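Local coordinates for spore germination protein B3 (Bacillus subtilis subsp. subtilis, PDB 3N54) that takes part, as a lipoprotein component of a spore germinant receptor, in the germination response to a mixture of asparagine, glucose, fructose and potassium ions, at residues K244-L257 with E331-N344. Sequence-based numbering, arbitrary orientation.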
loop_
_atom_site.group_PDB
_atom_site.type_symbol
_atom_site.label_atom_id
_atom_site.label_comp_id
_atom_site.label_asym_id
_atom_site.label_seq_id
_atom_site.Cartn_x
_atom_site.Cartn_y
_atom_site.Cartn_z
ATOM N N LYS A 244 -21.010 -8.166 -19.370
ATOM C CA LYS A 244 -20.040 -7.294 -18.717
ATOM C C LYS A 244 -20.769 -6.507 -17.626
ATOM O O LYS A 244 -21.960 -6.226 -17.764
ATOM C CB LYS A 244 -19.414 -6.315 -19.718
ATOM C CG LYS A 244 -19.273 -6.835 -21.155
ATOM C CD LYS A 244 -18.329 -8.027 -21.277
ATOM C CE LYS A 244 -18.568 -8.791 -22.585
ATOM N NZ LYS A 244 -18.562 -7.912 -23.798
ATOM N N PRO A 245 -20.066 -6.147 -16.538
ATOM C CA PRO A 245 -20.715 -5.355 -15.495
ATOM C C PRO A 245 -20.662 -3.849 -15.754
ATOM O O PRO A 245 -19.750 -3.368 -16.426
ATOM C CB PRO A 245 -19.908 -5.693 -14.230
ATOM C CG PRO A 245 -18.735 -6.533 -14.678
ATOM C CD PRO A 245 -18.688 -6.501 -16.168
ATOM N N VAL A 246 -21.646 -3.126 -15.227
ATOM C CA VAL A 246 -21.672 -1.670 -15.281
ATOM C C VAL A 246 -21.892 -1.152 -13.862
ATOM O O VAL A 246 -22.962 -1.348 -13.285
ATOM C CB VAL A 246 -22.784 -1.136 -16.202
ATOM C CG1 VAL A 246 -22.844 0.386 -16.137
ATOM C CG2 VAL A 246 -22.564 -1.600 -17.636
ATOM N N PHE A 247 -20.873 -0.505 -13.302
ATOM C CA PHE A 247 -20.945 0.025 -11.944
ATOM C C PHE A 247 -21.562 1.414 -11.911
ATOM O O PHE A 247 -21.011 2.349 -12.480
ATOM C CB PHE A 247 -19.551 0.093 -11.306
ATOM C CG PHE A 247 -19.057 -1.223 -10.770
ATOM C CD1 PHE A 247 -19.389 -1.632 -9.490
ATOM C CD2 PHE A 247 -18.244 -2.039 -11.537
ATOM C CE1 PHE A 247 -18.932 -2.842 -8.986
ATOM C CE2 PHE A 247 -17.781 -3.252 -11.041
ATOM C CZ PHE A 247 -18.126 -3.654 -9.764
ATOM N N HIS A 248 -22.710 1.538 -11.250
ATOM C CA HIS A 248 -23.324 2.837 -11.007
ATOM C C HIS A 248 -22.855 3.301 -9.640
ATOM O O HIS A 248 -23.267 2.753 -8.615
ATOM C CB HIS A 248 -24.850 2.764 -11.041
ATOM C CG HIS A 248 -25.421 2.640 -12.416
ATOM N ND1 HIS A 248 -25.455 1.447 -13.105
ATOM C CD2 HIS A 248 -25.998 3.559 -13.226
ATOM C CE1 HIS A 248 -26.023 1.637 -14.282
ATOM N NE2 HIS A 248 -26.361 2.911 -14.380
ATOM N N ILE A 249 -21.983 4.300 -9.629
ATOM C CA ILE A 249 -21.425 4.824 -8.397
ATOM C C ILE A 249 -22.010 6.194 -8.100
ATOM O O ILE A 249 -21.970 7.094 -8.941
ATOM C CB ILE A 249 -19.895 4.930 -8.480
ATOM C CG1 ILE A 249 -19.290 3.543 -8.721
ATOM C CG2 ILE A 249 -19.335 5.565 -7.212
ATOM C CD1 ILE A 249 -17.774 3.500 -8.649
ATOM N N SER A 250 -22.553 6.338 -6.899
ATOM C CA SER A 250 -23.136 7.582 -6.442
ATOM C C SER A 250 -22.261 8.132 -5.333
ATOM O O SER A 250 -21.918 7.408 -4.405
ATOM C CB SER A 250 -24.555 7.344 -5.929
ATOM O OG SER A 250 -25.171 8.558 -5.545
ATOM N N VAL A 251 -21.884 9.402 -5.436
ATOM C CA VAL A 251 -21.060 10.051 -4.424
ATOM C C VAL A 251 -21.789 11.282 -3.904
ATOM O O VAL A 251 -22.141 12.176 -4.674
ATOM C CB VAL A 251 -19.673 10.466 -4.984
ATOM C CG1 VAL A 251 -18.877 11.236 -3.944
ATOM C CG2 VAL A 251 -18.894 9.246 -5.450
ATOM N N LYS A 252 -22.033 11.307 -2.598
ATOM C CA LYS A 252 -22.643 12.448 -1.937
ATOM C C LYS A 252 -21.656 12.966 -0.904
ATOM O O LYS A 252 -21.271 12.235 0.007
ATOM C CB LYS A 252 -23.969 12.057 -1.283
ATOM C CG LYS A 252 -25.080 11.753 -2.280
ATOM C CD LYS A 252 -26.418 11.522 -1.582
ATOM C CE LYS A 252 -27.562 11.433 -2.584
ATOM N NZ LYS A 252 -28.896 11.343 -1.919
ATOM N N THR A 253 -21.243 14.220 -1.057
ATOM C CA THR A 253 -20.244 14.821 -0.186
ATOM C C THR A 253 -20.681 16.201 0.289
ATOM O O THR A 253 -21.159 17.012 -0.500
ATOM C CB THR A 253 -18.893 14.970 -0.921
ATOM O OG1 THR A 253 -18.570 13.748 -1.596
ATOM C CG2 THR A 253 -17.775 15.331 0.051
ATOM N N LYS A 254 -20.516 16.452 1.584
ATOM C CA LYS A 254 -20.786 17.752 2.178
ATOM C C LYS A 254 -19.442 18.359 2.557
ATOM O O LYS A 254 -18.562 17.649 3.049
ATOM C CB LYS A 254 -21.684 17.617 3.408
ATOM C CG LYS A 254 -23.090 17.114 3.105
ATOM C CD LYS A 254 -23.945 17.072 4.369
ATOM C CE LYS A 254 -25.396 16.706 4.071
ATOM N NZ LYS A 254 -26.230 16.665 5.310
ATOM N N GLY A 255 -19.276 19.661 2.336
ATOM C CA GLY A 255 -17.997 20.304 2.623
ATOM C C GLY A 255 -17.997 21.813 2.760
ATOM O O GLY A 255 -19.003 22.478 2.513
ATOM N N ILE A 256 -16.842 22.337 3.163
ATOM C CA ILE A 256 -16.628 23.765 3.358
ATOM C C ILE A 256 -15.934 24.360 2.133
ATOM O O ILE A 256 -15.186 23.670 1.438
ATOM C CB ILE A 256 -15.781 24.030 4.622
ATOM C CG1 ILE A 256 -16.512 23.519 5.865
ATOM C CG2 ILE A 256 -15.476 25.512 4.780
ATOM C CD1 ILE A 256 -15.796 23.823 7.164
ATOM N N LEU A 257 -16.181 25.643 1.884
ATOM C CA LEU A 257 -15.637 26.339 0.727
ATOM C C LEU A 257 -14.658 27.455 1.111
ATOM O O LEU A 257 -14.769 28.050 2.179
ATOM C CB LEU A 257 -16.800 26.904 -0.097
ATOM C CG LEU A 257 -16.494 27.675 -1.385
ATOM C CD1 LEU A 257 -17.679 27.607 -2.336
ATOM C CD2 LEU A 257 -16.126 29.123 -1.093
ATOM N N GLU A 331 -12.842 -4.615 -18.678
ATOM C CA GLU A 331 -13.926 -4.399 -19.637
ATOM C C GLU A 331 -15.128 -3.695 -19.017
ATOM O O GLU A 331 -16.093 -3.390 -19.717
ATOM C CB GLU A 331 -14.403 -5.742 -20.189
ATOM C CG GLU A 331 -13.322 -6.591 -20.853
ATOM C CD GLU A 331 -13.755 -8.041 -21.068
ATOM O OE1 GLU A 331 -12.905 -8.855 -21.495
ATOM O OE2 GLU A 331 -14.938 -8.370 -20.804
ATOM N N THR A 332 -15.083 -3.446 -17.715
ATOM C CA THR A 332 -16.222 -2.871 -17.009
ATOM C C THR A 332 -16.389 -1.379 -17.300
ATOM O O THR A 332 -15.410 -0.664 -17.497
ATOM C CB THR A 332 -16.080 -3.100 -15.485
ATOM O OG1 THR A 332 -15.980 -4.507 -15.224
ATOM C CG2 THR A 332 -17.265 -2.533 -14.731
ATOM N N ASP A 333 -17.641 -0.927 -17.329
ATOM C CA ASP A 333 -17.971 0.479 -17.539
ATOM C C ASP A 333 -18.433 1.095 -16.229
ATOM O O ASP A 333 -19.008 0.412 -15.383
ATOM C CB ASP A 333 -19.071 0.635 -18.595
ATOM C CG ASP A 333 -18.641 0.150 -19.969
ATOM O OD1 ASP A 333 -19.118 0.722 -20.971
ATOM O OD2 ASP A 333 -17.827 -0.797 -20.057
ATOM N N PHE A 334 -18.189 2.390 -16.074
ATOM C CA PHE A 334 -18.559 3.106 -14.864
ATOM C C PHE A 334 -19.406 4.322 -15.200
ATOM O O PHE A 334 -19.121 5.042 -16.158
ATOM C CB PHE A 334 -17.304 3.535 -14.095
ATOM C CG PHE A 334 -16.476 2.383 -13.602
ATOM C CD1 PHE A 334 -15.558 1.768 -14.435
ATOM C CD2 PHE A 334 -16.630 1.903 -12.307
ATOM C CE1 PHE A 334 -14.800 0.692 -13.988
ATOM C CE2 PHE A 334 -15.878 0.828 -11.850
ATOM C CZ PHE A 334 -14.962 0.220 -12.691
ATOM N N LYS A 335 -20.452 4.529 -14.407
ATOM C CA LYS A 335 -21.334 5.671 -14.541
ATOM C C LYS A 335 -21.377 6.339 -13.180
ATOM O O LYS A 335 -21.764 5.715 -12.192
ATOM C CB LYS A 335 -22.735 5.230 -14.963
ATOM C CG LYS A 335 -22.798 4.490 -16.300
ATOM C CD LYS A 335 -22.491 5.409 -17.475
ATOM C CE LYS A 335 -22.689 4.697 -18.809
ATOM N NZ LYS A 335 -21.749 3.549 -18.978
ATOM N N TYR A 336 -20.978 7.602 -13.126
ATOM C CA TYR A 336 -20.865 8.312 -11.863
ATOM C C TYR A 336 -21.989 9.317 -11.676
ATOM O O TYR A 336 -22.452 9.926 -12.634
ATOM C CB TYR A 336 -19.513 9.028 -11.786
ATOM C CG TYR A 336 -18.335 8.115 -12.035
ATOM C CD1 TYR A 336 -17.697 7.463 -10.984
ATOM C CD2 TYR A 336 -17.869 7.885 -13.324
ATOM C CE1 TYR A 336 -16.620 6.613 -11.209
ATOM C CE2 TYR A 336 -16.793 7.039 -13.557
ATOM C CZ TYR A 336 -16.173 6.406 -12.496
ATOM O OH TYR A 336 -15.108 5.568 -12.729
ATOM N N ASP A 337 -22.430 9.466 -10.433
ATOM C CA ASP A 337 -23.404 10.475 -10.065
ATOM C C ASP A 337 -22.833 11.169 -8.840
ATOM O O ASP A 337 -22.962 10.683 -7.717
ATOM C CB ASP A 337 -24.772 9.846 -9.786
ATOM C CG ASP A 337 -25.853 10.882 -9.494
ATOM O OD1 ASP A 337 -27.033 10.593 -9.781
ATOM O OD2 ASP A 337 -25.536 11.981 -8.984
ATOM N N ILE A 338 -22.184 12.303 -9.066
ATOM C CA ILE A 338 -21.491 13.009 -8.002
ATOM C C ILE A 338 -22.267 14.256 -7.609
ATOM O O ILE A 338 -22.604 15.075 -8.460
ATOM C CB ILE A 338 -20.059 13.371 -8.437
ATOM C CG1 ILE A 338 -19.335 12.115 -8.938
ATOM C CG2 ILE A 338 -19.304 14.006 -7.294
ATOM C CD1 ILE A 338 -17.899 12.340 -9.333
ATOM N N SER A 339 -22.547 14.390 -6.317
ATOM C CA SER A 339 -23.306 15.515 -5.795
ATOM C C SER A 339 -22.597 16.131 -4.598
ATOM O O SER A 339 -22.443 15.495 -3.557
ATOM C CB SER A 339 -24.714 15.061 -5.401
ATOM O OG SER A 339 -25.481 16.148 -4.908
ATOM N N PHE A 340 -22.159 17.374 -4.761
ATOM C CA PHE A 340 -21.457 18.101 -3.713
ATOM C C PHE A 340 -22.410 19.116 -3.103
ATOM O O PHE A 340 -23.336 19.581 -3.767
ATOM C CB PHE A 340 -20.226 18.815 -4.288
ATOM C CG PHE A 340 -19.000 17.939 -4.430
ATOM C CD1 PHE A 340 -19.094 16.601 -4.808
ATOM C CD2 PHE A 340 -17.738 18.482 -4.235
ATOM C CE1 PHE A 340 -17.955 15.822 -4.946
ATOM C CE2 PHE A 340 -16.598 17.707 -4.378
ATOM C CZ PHE A 340 -16.708 16.377 -4.735
ATOM N N LYS A 341 -22.181 19.456 -1.838
ATOM C CA LYS A 341 -23.007 20.430 -1.133
ATOM C C LYS A 341 -22.157 21.306 -0.223
ATOM O O LYS A 341 -21.542 20.807 0.722
ATOM C CB LYS A 341 -24.088 19.717 -0.311
ATOM C CG LYS A 341 -25.208 19.087 -1.150
ATOM C CD LYS A 341 -26.072 18.120 -0.338
ATOM C CE LYS A 341 -25.355 16.785 -0.092
ATOM N NZ LYS A 341 -26.184 15.827 0.696
ATOM N N ILE A 342 -22.107 22.603 -0.517
ATOM C CA ILE A 342 -21.395 23.546 0.341
ATOM C C ILE A 342 -22.306 23.886 1.521
ATOM O O ILE A 342 -23.516 24.036 1.353
ATOM C CB ILE A 342 -20.973 24.848 -0.394
ATOM C CG1 ILE A 342 -19.878 24.580 -1.430
ATOM C CG2 ILE A 342 -20.427 25.873 0.582
ATOM C CD1 ILE A 342 -20.361 23.966 -2.705
ATOM N N ILE A 343 -21.721 23.988 2.712
ATOM C CA ILE A 343 -22.465 24.320 3.927
ATOM C C ILE A 343 -21.778 25.481 4.660
ATOM O O ILE A 343 -21.864 25.599 5.885
ATOM C CB ILE A 343 -22.617 23.072 4.842
ATOM C CG1 ILE A 343 -21.255 22.563 5.333
ATOM C CG2 ILE A 343 -23.347 21.962 4.098
ATOM C CD1 ILE A 343 -21.338 21.300 6.175
ATOM N N ASN A 344 -21.126 26.351 3.886
ATOM C CA ASN A 344 -20.338 27.460 4.415
ATOM C C ASN A 344 -20.739 28.786 3.770
ATOM O O ASN A 344 -21.788 29.350 4.087
ATOM C CB ASN A 344 -18.848 27.189 4.172
ATOM C CG ASN A 344 -17.932 28.163 4.907
ATOM O OD1 ASN A 344 -16.765 28.319 4.544
ATOM N ND2 ASN A 344 -18.453 28.816 5.946
#
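Thr253 OG1, beside the Phe340 ring, is gripped by two hydrogen bonds, from the indole NE1 of Trp206 and with Ser232 OG, while Thr253 CB lies over one face of that ring, offset toward the rim. The hydroxyl stands anti to the carbonyl carbon, on the side of the backbone N (chi1 -47°), and Thr253 OG1 lies 4.0 Å from Phe340 CE1. Trp206 also meets the Phe340 ring, so one indole serves both members of the pair.

The backbones run parallel and in unbroken register, each odd-numbered residue of 247-255 bonding through both its N-H and its carbonyl; Ser339 N reaches Val251 O at 2.8 Å. Helix 271-299 belongs to the long connection between the strands and packs on the face carrying Phe334 and Phe340, making this a beta-alpha-beta crossover in the C-terminal GerAC-like region. Strand 245-258 is flanked on its other side by 223-240, whereas 333-342 is outermost, and its Phe340 and Ile342 N-H groups bond to Glu281 and Glu277 of that helix.

Toward the start of the strands, Phe334 and Phe247 point the same way with planes 12° apart, but the rings are slid until they barely overlap, centroids 5.5 Å apart. Phe334 CD2 instead presses on Phe247 CB at 3.6 Å, and Ile249 CD1 approaches its ring edge. A serine in place of Phe334 would probably open a gap between Phe247, Ile249 and Met292 of the helix. Thr332 CG2 abuts the edge of the Phe247 ring, 3.4 Å from CD2, with Thr332 OG1 fastened to Ile328 O. On the opposite sheet face Lys335 CG lies above one face of the His248 ring, offset toward its rim, and Lys341 runs close to Lys254, their NZ atoms 4.7 Å apart, a proximity likely to be mildly repulsive.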